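Local coordinates for nucleoprotein (Sendai virus, PDB 6M7D) that coats the viral RNA genome, one protein per six nucleotides, forming the helical nucleocapsid whose RNA is the template for transcription and replication, at residues Gln67-Leu79 / Ile219-Met233. Residues are numbered along the deposited sequence; the frame is centred on the assembly and turned at random.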
ATOM      1  N   GLN A  67      20.464 -11.960   3.991  1.00 11.97           N
ATOM      2  CA  GLN A  67      19.979 -11.031   5.047  1.00 11.97           C
ATOM      3  C   GLN A  67      18.809 -10.217   4.487  1.00 11.97           C
ATOM      4  O   GLN A  67      18.876  -9.821   3.309  1.00 11.97           O
ATOM      5  CB  GLN A  67      21.111 -10.096   5.474  1.00 11.97           C
ATOM      6  CG  GLN A  67      22.287 -10.817   6.114  1.00 11.97           C
ATOM      7  CD  GLN A  67      23.451  -9.892   6.368  1.00 11.97           C
ATOM      8  OE1 GLN A  67      23.615  -8.872   5.702  1.00 11.97           O
ATOM      9  NE2 GLN A  67      24.277 -10.248   7.339  1.00 11.97           N
ATOM     10  N   HIS A  68      17.823  -9.905   5.331  1.00  8.43           N
ATOM     11  CA  HIS A  68      16.616  -9.166   4.873  1.00  8.43           C
ATOM     12  C   HIS A  68      17.022  -7.813   4.284  1.00  8.43           C
ATOM     13  O   HIS A  68      16.413  -7.416   3.274  1.00  8.43           O
ATOM     14  CB  HIS A  68      15.589  -9.050   6.007  1.00  8.43           C
ATOM     15  CG  HIS A  68      14.673 -10.223   6.092  1.00  8.43           C
ATOM     16  ND1 HIS A  68      13.398 -10.203   5.564  1.00  8.43           N
ATOM     17  CD2 HIS A  68      14.841 -11.451   6.626  1.00  8.43           C
ATOM     18  CE1 HIS A  68      12.818 -11.366   5.776  1.00  8.43           C
ATOM     19  NE2 HIS A  68      13.683 -12.149   6.424  1.00  8.43           N
ATOM     20  N   SER A  69      17.993  -7.125   4.889  1.00  9.21           N
ATOM     21  CA  SER A  69      18.430  -5.859   4.318  1.00  9.21           C
ATOM     22  C   SER A  69      18.999  -6.057   2.920  1.00  9.21           C
ATOM     23  O   SER A  69      18.761  -5.243   2.024  1.00  9.21           O
ATOM     24  CB  SER A  69      19.459  -5.200   5.230  1.00  9.21           C
ATOM     25  OG  SER A  69      20.774  -5.501   4.805  1.00  9.21           O
ATOM     26  N   GLN A  70      19.730  -7.150   2.703  1.00  9.52           N
ATOM     27  CA  GLN A  70      20.295  -7.394   1.381  1.00  9.52           C
ATOM     28  C   GLN A  70      19.211  -7.773   0.382  1.00  9.52           C
ATOM     29  O   GLN A  70      19.262  -7.380  -0.786  1.00  9.52           O
ATOM     30  CB  GLN A  70      21.367  -8.477   1.453  1.00  9.52           C
ATOM     31  CG  GLN A  70      22.283  -8.469   0.250  1.00  9.52           C
ATOM     32  CD  GLN A  70      22.560  -7.064  -0.259  1.00  9.52           C
ATOM     33  OE1 GLN A  70      23.214  -6.267   0.412  1.00  9.52           O
ATOM     34  NE2 GLN A  70      22.053  -6.753  -1.445  1.00  9.52           N
ATOM     35  N   ARG A  71      18.220  -8.546   0.824  1.00  8.37           N
ATOM     36  CA  ARG A  71      17.087  -8.843  -0.043  1.00  8.37           C
ATOM     37  C   ARG A  71      16.311  -7.578  -0.379  1.00  8.37           C
ATOM     38  O   ARG A  71      15.849  -7.401  -1.513  1.00  8.37           O
ATOM     39  CB  ARG A  71      16.189  -9.876   0.628  1.00  8.37           C
ATOM     40  CG  ARG A  71      16.908 -11.145   0.994  1.00  8.37           C
ATOM     41  CD  ARG A  71      16.107 -11.958   1.976  1.00  8.37           C
ATOM     42  NE  ARG A  71      14.805 -12.324   1.440  1.00  8.37           N
ATOM     43  CZ  ARG A  71      13.927 -13.084   2.080  1.00  8.37           C
ATOM     44  NH1 ARG A  71      14.216 -13.558   3.277  1.00  8.37           N
ATOM     45  NH2 ARG A  71      12.763 -13.371   1.522  1.00  8.37           N
ATOM     46  N   GLY A  72      16.165  -6.679   0.591  1.00  6.97           N
ATOM     47  CA  GLY A  72      15.570  -5.391   0.302  1.00  6.97           C
ATOM     48  C   GLY A  72      16.389  -4.579  -0.675  1.00  6.97           C
ATOM     49  O   GLY A  72      15.839  -3.826  -1.474  1.00  6.97           O
ATOM     50  N   GLY A  73      17.711  -4.728  -0.634  1.00  7.26           N
ATOM     51  CA  GLY A  73      18.552  -4.053  -1.607  1.00  7.26           C
ATOM     52  C   GLY A  73      18.456  -4.649  -2.992  1.00  7.26           C
ATOM     53  O   GLY A  73      18.598  -3.940  -3.985  1.00  7.26           O
ATOM     54  N   PHE A  74      18.205  -5.951  -3.082  1.00  7.85           N
ATOM     55  CA  PHE A  74      17.942  -6.554  -4.384  1.00  7.85           C
ATOM     56  C   PHE A  74      16.606  -6.090  -4.942  1.00  7.85           C
ATOM     57  O   PHE A  74      16.475  -5.852  -6.148  1.00  7.85           O
ATOM     58  CB  PHE A  74      17.979  -8.072  -4.279  1.00  7.85           C
ATOM     59  CG  PHE A  74      19.356  -8.625  -4.264  1.00  7.85           C
ATOM     60  CD1 PHE A  74      20.209  -8.395  -5.318  1.00  7.85           C
ATOM     61  CD2 PHE A  74      19.810  -9.353  -3.186  1.00  7.85           C
ATOM     62  CE1 PHE A  74      21.479  -8.893  -5.305  1.00  7.85           C
ATOM     63  CE2 PHE A  74      21.080  -9.849  -3.171  1.00  7.85           C
ATOM     64  CZ  PHE A  74      21.915  -9.621  -4.231  1.00  7.85           C
ATOM     65  N   LEU A  75      15.604  -5.944  -4.079  1.00  5.83           N
ATOM     66  CA  LEU A  75      14.345  -5.357  -4.523  1.00  5.83           C
ATOM     67  C   LEU A  75      14.529  -3.901  -4.929  1.00  5.83           C
ATOM     68  O   LEU A  75      13.903  -3.435  -5.883  1.00  5.83           O
ATOM     69  CB  LEU A  75      13.292  -5.487  -3.430  1.00  5.83           C
ATOM     70  CG  LEU A  75      12.611  -6.847  -3.383  1.00  5.83           C
ATOM     71  CD1 LEU A  75      11.558  -6.864  -2.311  1.00  5.83           C
ATOM     72  CD2 LEU A  75      12.006  -7.174  -4.724  1.00  5.83           C
ATOM     73  N   VAL A  76      15.384  -3.169  -4.219  1.00  6.10           N
ATOM     74  CA  VAL A  76      15.677  -1.786  -4.575  1.00  6.10           C
ATOM     75  C   VAL A  76      16.388  -1.722  -5.918  1.00  6.10           C
ATOM     76  O   VAL A  76      16.124  -0.836  -6.735  1.00  6.10           O
ATOM     77  CB  VAL A  76      16.500  -1.126  -3.455  1.00  6.10           C
ATOM     78  CG1 VAL A  76      17.209   0.102  -3.953  1.00  6.10           C
ATOM     79  CG2 VAL A  76      15.606  -0.777  -2.291  1.00  6.10           C
ATOM     80  N   SER A  77      17.296  -2.664  -6.166  1.00  6.51           N
ATOM     81  CA  SER A  77      17.944  -2.781  -7.466  1.00  6.51           C
ATOM     82  C   SER A  77      16.918  -3.010  -8.563  1.00  6.51           C
ATOM     83  O   SER A  77      16.962  -2.377  -9.623  1.00  6.51           O
ATOM     84  CB  SER A  77      18.943  -3.932  -7.433  1.00  6.51           C
ATOM     85  OG  SER A  77      20.071  -3.608  -6.656  1.00  6.51           O
ATOM     86  N   LEU A  78      15.992  -3.935  -8.322  1.00  6.11           N
ATOM     87  CA  LEU A  78      14.956  -4.228  -9.301  1.00  6.11           C
ATOM     88  C   LEU A  78      14.114  -2.997  -9.597  1.00  6.11           C
ATOM     89  O   LEU A  78      13.844  -2.687 -10.762  1.00  6.11           O
ATOM     90  CB  LEU A  78      14.087  -5.370  -8.793  1.00  6.11           C
ATOM     91  CG  LEU A  78      13.014  -5.889  -9.735  1.00  6.11           C
ATOM     92  CD1 LEU A  78      13.622  -6.225 -11.071  1.00  6.11           C
ATOM     93  CD2 LEU A  78      12.375  -7.104  -9.121  1.00  6.11           C
ATOM     94  N   LEU A  79      13.696  -2.278  -8.560  1.00  6.42           N
ATOM     95  CA  LEU A  79      12.882  -1.091  -8.780  1.00  6.42           C
ATOM     96  C   LEU A  79      13.674   0.028  -9.438  1.00  6.42           C
ATOM     97  O   LEU A  79      13.092   0.871 -10.127  1.00  6.42           O
ATOM     98  CB  LEU A  79      12.282  -0.607  -7.465  1.00  6.42           C
ATOM     99  CG  LEU A  79      11.488  -1.620  -6.649  1.00  6.42           C
ATOM    100  CD1 LEU A  79      11.548  -1.256  -5.189  1.00  6.42           C
ATOM    101  CD2 LEU A  79      10.062  -1.693  -7.119  1.00  6.42           C
ATOM    102  N   ILE A 219       8.534 -11.686  -1.099  1.00  7.10           N
ATOM    103  CA  ILE A 219       8.660 -10.213  -1.307  1.00  7.10           C
ATOM    104  C   ILE A 219       7.971  -9.481  -0.149  1.00  7.10           C
ATOM    105  O   ILE A 219       8.545  -8.495   0.348  1.00  7.10           O
ATOM    106  CB  ILE A 219       8.099  -9.791  -2.679  1.00  7.10           C
ATOM    107  CG1 ILE A 219       8.868 -10.450  -3.826  1.00  7.10           C
ATOM    108  CG2 ILE A 219       8.084  -8.276  -2.813  1.00  7.10           C
ATOM    109  CD1 ILE A 219       8.449  -9.975  -5.196  1.00  7.10           C
ATOM    110  N   GLY A 220       6.805  -9.975   0.278  1.00  6.55           N
ATOM    111  CA  GLY A 220       6.057  -9.353   1.352  1.00  6.55           C
ATOM    112  C   GLY A 220       6.786  -9.405   2.675  1.00  6.55           C
ATOM    113  O   GLY A 220       6.723  -8.464   3.464  1.00  6.55           O
ATOM    114  N   SER A 221       7.484 -10.508   2.940  1.00  7.10           N
ATOM    115  CA  SER A 221       8.293 -10.604   4.148  1.00  7.10           C
ATOM    116  C   SER A 221       9.440  -9.607   4.121  1.00  7.10           C
ATOM    117  O   SER A 221       9.719  -8.939   5.127  1.00  7.10           O
ATOM    118  CB  SER A 221       8.814 -12.027   4.305  1.00  7.10           C
ATOM    119  OG  SER A 221      10.132 -12.132   3.817  1.00  7.10           O
ATOM    120  N   VAL A 222      10.113  -9.485   2.978  1.00  6.54           N
ATOM    121  CA  VAL A 222      11.185  -8.501   2.861  1.00  6.54           C
ATOM    122  C   VAL A 222      10.644  -7.090   3.052  1.00  6.54           C
ATOM    123  O   VAL A 222      11.312  -6.226   3.627  1.00  6.54           O
ATOM    124  CB  VAL A 222      11.906  -8.657   1.513  1.00  6.54           C
ATOM    125  CG1 VAL A 222      12.960  -7.603   1.356  1.00  6.54           C
ATOM    126  CG2 VAL A 222      12.530 -10.012   1.432  1.00  6.54           C
ATOM    127  N   MET A 223       9.426  -6.832   2.579  1.00  7.08           N
ATOM    128  CA  MET A 223       8.829  -5.513   2.759  1.00  7.08           C
ATOM    129  C   MET A 223       8.447  -5.271   4.208  1.00  7.08           C
ATOM    130  O   MET A 223       8.572  -4.150   4.711  1.00  7.08           O
ATOM    131  CB  MET A 223       7.608  -5.367   1.867  1.00  7.08           C
ATOM    132  CG  MET A 223       7.934  -5.185   0.423  1.00  7.08           C
ATOM    133  SD  MET A 223       6.462  -5.233  -0.580  1.00  7.08           S
ATOM    134  CE  MET A 223       7.123  -4.606  -2.103  1.00  7.08           C
ATOM    135  N   ARG A 224       7.954  -6.301   4.888  1.00  6.61           N
ATOM    136  CA  ARG A 224       7.618  -6.168   6.298  1.00  6.61           C
ATOM    137  C   ARG A 224       8.854  -5.883   7.133  1.00  6.61           C
ATOM    138  O   ARG A 224       8.790  -5.141   8.117  1.00  6.61           O
ATOM    139  CB  ARG A 224       6.929  -7.433   6.790  1.00  6.61           C
ATOM    140  CG  ARG A 224       5.432  -7.392   6.694  1.00  6.61           C
ATOM    141  CD  ARG A 224       4.843  -8.698   7.143  1.00  6.61           C
ATOM    142  NE  ARG A 224       4.438  -9.523   6.014  1.00  6.61           N
ATOM    143  CZ  ARG A 224       4.935 -10.724   5.756  1.00  6.61           C
ATOM    144  NH1 ARG A 224       5.857 -11.244   6.549  1.00  6.61           N
ATOM    145  NH2 ARG A 224       4.507 -11.406   4.708  1.00  6.61           N
ATOM    146  N   SER A 225       9.991  -6.468   6.763  1.00  6.80           N
ATOM    147  CA  SER A 225      11.188  -6.282   7.572  1.00  6.80           C
ATOM    148  C   SER A 225      11.895  -4.979   7.233  1.00  6.80           C
ATOM    149  O   SER A 225      12.446  -4.320   8.119  1.00  6.80           O
ATOM    150  CB  SER A 225      12.130  -7.467   7.393  1.00  6.80           C
ATOM    151  OG  SER A 225      12.749  -7.430   6.125  1.00  6.80           O
ATOM    152  N   GLN A 226      11.889  -4.587   5.966  1.00  7.20           N
ATOM    153  CA  GLN A 226      12.692  -3.470   5.480  1.00  7.20           C
ATOM    154  C   GLN A 226      11.805  -2.252   5.295  1.00  7.20           C
ATOM    155  O   GLN A 226      11.156  -2.103   4.257  1.00  7.20           O
ATOM    156  CB  GLN A 226      13.392  -3.836   4.176  1.00  7.20           C
ATOM    157  CG  GLN A 226      14.456  -4.882   4.349  1.00  7.20           C
ATOM    158  CD  GLN A 226      15.328  -4.609   5.546  1.00  7.20           C
ATOM    159  OE1 GLN A 226      16.028  -3.602   5.599  1.00  7.20           O
ATOM    160  NE2 GLN A 226      15.287  -5.501   6.524  1.00  7.20           N
ATOM    161  N   GLN A 227      11.794  -1.375   6.297  1.00  6.64           N
ATOM    162  CA  GLN A 227      11.065  -0.120   6.178  1.00  6.64           C
ATOM    163  C   GLN A 227      11.746   0.830   5.209  1.00  6.64           C
ATOM    164  O   GLN A 227      11.124   1.788   4.746  1.00  6.64           O
ATOM    165  CB  GLN A 227      10.925   0.531   7.553  1.00  6.64           C
ATOM    166  CG  GLN A 227       9.833   1.575   7.652  1.00  6.64           C
ATOM    167  CD  GLN A 227       8.478   0.977   7.918  1.00  6.64           C
ATOM    168  OE1 GLN A 227       7.812   0.486   7.011  1.00  6.64           O
ATOM    169  NE2 GLN A 227       8.061   1.010   9.168  1.00  6.64           N
ATOM    170  N   SER A 228      13.014   0.582   4.885  1.00  8.16           N
ATOM    171  CA  SER A 228      13.712   1.412   3.907  1.00  8.16           C
ATOM    172  C   SER A 228      13.153   1.201   2.511  1.00  8.16           C
ATOM    173  O   SER A 228      12.990   2.154   1.744  1.00  8.16           O
ATOM    174  CB  SER A 228      15.201   1.092   3.928  1.00  8.16           C
ATOM    175  OG  SER A 228      15.424  -0.243   3.521  1.00  8.16           O
ATOM    176  N   LEU A 229      12.857  -0.049   2.167  1.00  6.29           N
ATOM    177  CA  LEU A 229      12.265  -0.350   0.871  1.00  6.29           C
ATOM    178  C   LEU A 229      10.866   0.239   0.758  1.00  6.29           C
ATOM    179  O   LEU A 229      10.507   0.823  -0.272  1.00  6.29           O
ATOM    180  CB  LEU A 229      12.249  -1.860   0.675  1.00  6.29           C
ATOM    181  CG  LEU A 229      11.460  -2.482  -0.463  1.00  6.29           C
ATOM    182  CD1 LEU A 229      12.164  -2.247  -1.769  1.00  6.29           C
ATOM    183  CD2 LEU A 229      11.321  -3.956  -0.185  1.00  6.29           C
ATOM    184  N   VAL A 230      10.068   0.105   1.814  1.00  5.78           N
ATOM    185  CA  VAL A 230       8.733   0.691   1.830  1.00  5.78           C
ATOM    186  C   VAL A 230       8.816   2.204   1.725  1.00  5.78           C
ATOM    187  O   VAL A 230       8.000   2.839   1.053  1.00  5.78           O
ATOM    188  CB  VAL A 230       7.979   0.246   3.096  1.00  5.78           C
ATOM    189  CG1 VAL A 230       6.566   0.788   3.100  1.00  5.78           C
ATOM    190  CG2 VAL A 230       7.972  -1.264   3.190  1.00  5.78           C
ATOM    191  N   SER A 231       9.806   2.807   2.383  1.00  6.41           N
ATOM    192  CA  SER A 231       9.986   4.249   2.288  1.00  6.41           C
ATOM    193  C   SER A 231      10.366   4.663   0.879  1.00  6.41           C
ATOM    194  O   SER A 231       9.885   5.680   0.377  1.00  6.41           O
ATOM    195  CB  SER A 231      11.051   4.709   3.274  1.00  6.41           C
ATOM    196  OG  SER A 231      12.303   4.153   2.944  1.00  6.41           O
ATOM    197  N   LEU A 232      11.236   3.893   0.226  1.00  5.58           N
ATOM    198  CA  LEU A 232      11.613   4.206  -1.145  1.00  5.58           C
ATOM    199  C   LEU A 232      10.416   4.113  -2.077  1.00  5.58           C
ATOM    200  O   LEU A 232      10.253   4.943  -2.974  1.00  5.58           O
ATOM    201  CB  LEU A 232      12.720   3.267  -1.612  1.00  5.58           C
ATOM    202  CG  LEU A 232      12.915   3.186  -3.120  1.00  5.58           C
ATOM    203  CD1 LEU A 232      13.791   4.307  -3.591  1.00  5.58           C
ATOM    204  CD2 LEU A 232      13.499   1.857  -3.508  1.00  5.58           C
ATOM    205  N   MET A 233       9.564   3.113  -1.878  1.00  4.34           N
ATOM    206  CA  MET A 233       8.390   2.982  -2.730  1.00  4.34           C
ATOM    207  C   MET A 233       7.382   4.097  -2.467  1.00  4.34           C
ATOM    208  O   MET A 233       6.811   4.667  -3.404  1.00  4.34           O
ATOM    209  CB  MET A 233       7.766   1.607  -2.527  1.00  4.34           C
ATOM    210  CG  MET A 233       8.695   0.483  -2.924  1.00  4.34           C
ATOM    211  SD  MET A 233       8.085  -1.144  -2.498  1.00  4.34           S
ATOM    212  CE  MET A 233       7.048  -1.482  -3.905  1.00  4.34           C
TER
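H68 meets S225 near the start of helix 68-79, close to where the other segment turns from one helix into the next. Its ND1 gives a weak, bent hydrogen bond to S225 OG, 2.9 Å long with an N-H...O angle of 121°. S225 OG is also held within its own segment: it donates to V222 O, above the carbonyl plane, and accepts from Q226 NE2, near the plane of that amide. S221 OG lies at the edge of the H68 ring; its stronger partner is G218 O. Further along, the Q226 amide reaches S69, with OE1 3.5 Å from S69 CA. A bend at chi2 helps bring the Q226 amide over this first turn.

R71 lays one face of its guanidinium against V222 CG2, while its NE bonds to S61 O in helix 47-62. The backbone of G72 faces V222 and the CG of Q226. The other methyl of V222, CG1, lies 3.4 Å from G72 N, and the valine fits as a knob among H68, R71, G72 and L75.

From L75 on, the contact is apolar. L75 CD1 touches I219 CG2 on one helix and L229 CD2, at 3.6 Å, on the next, bridging the two. V76 CG2 packs on L229 CD1 and L232 CD2. L79 CD1 meets L229 CD1 at 3.6 Å and also reaches L232 and M233. L229 is a second knob, set among G72, L75, V76 and L79.

This is buried helix packing within the probable Ncore, about 9 Å (nearest atoms) from the bound nucleic acid. Helix 68-79 crosses helix 219-225 steeply, at -111°, but runs only 20° from the direction of helix 227-233. Strand 33-40 lies against S69 and V76, and helix 163-181 packs on L79, I219 and M233 through W175 and V177.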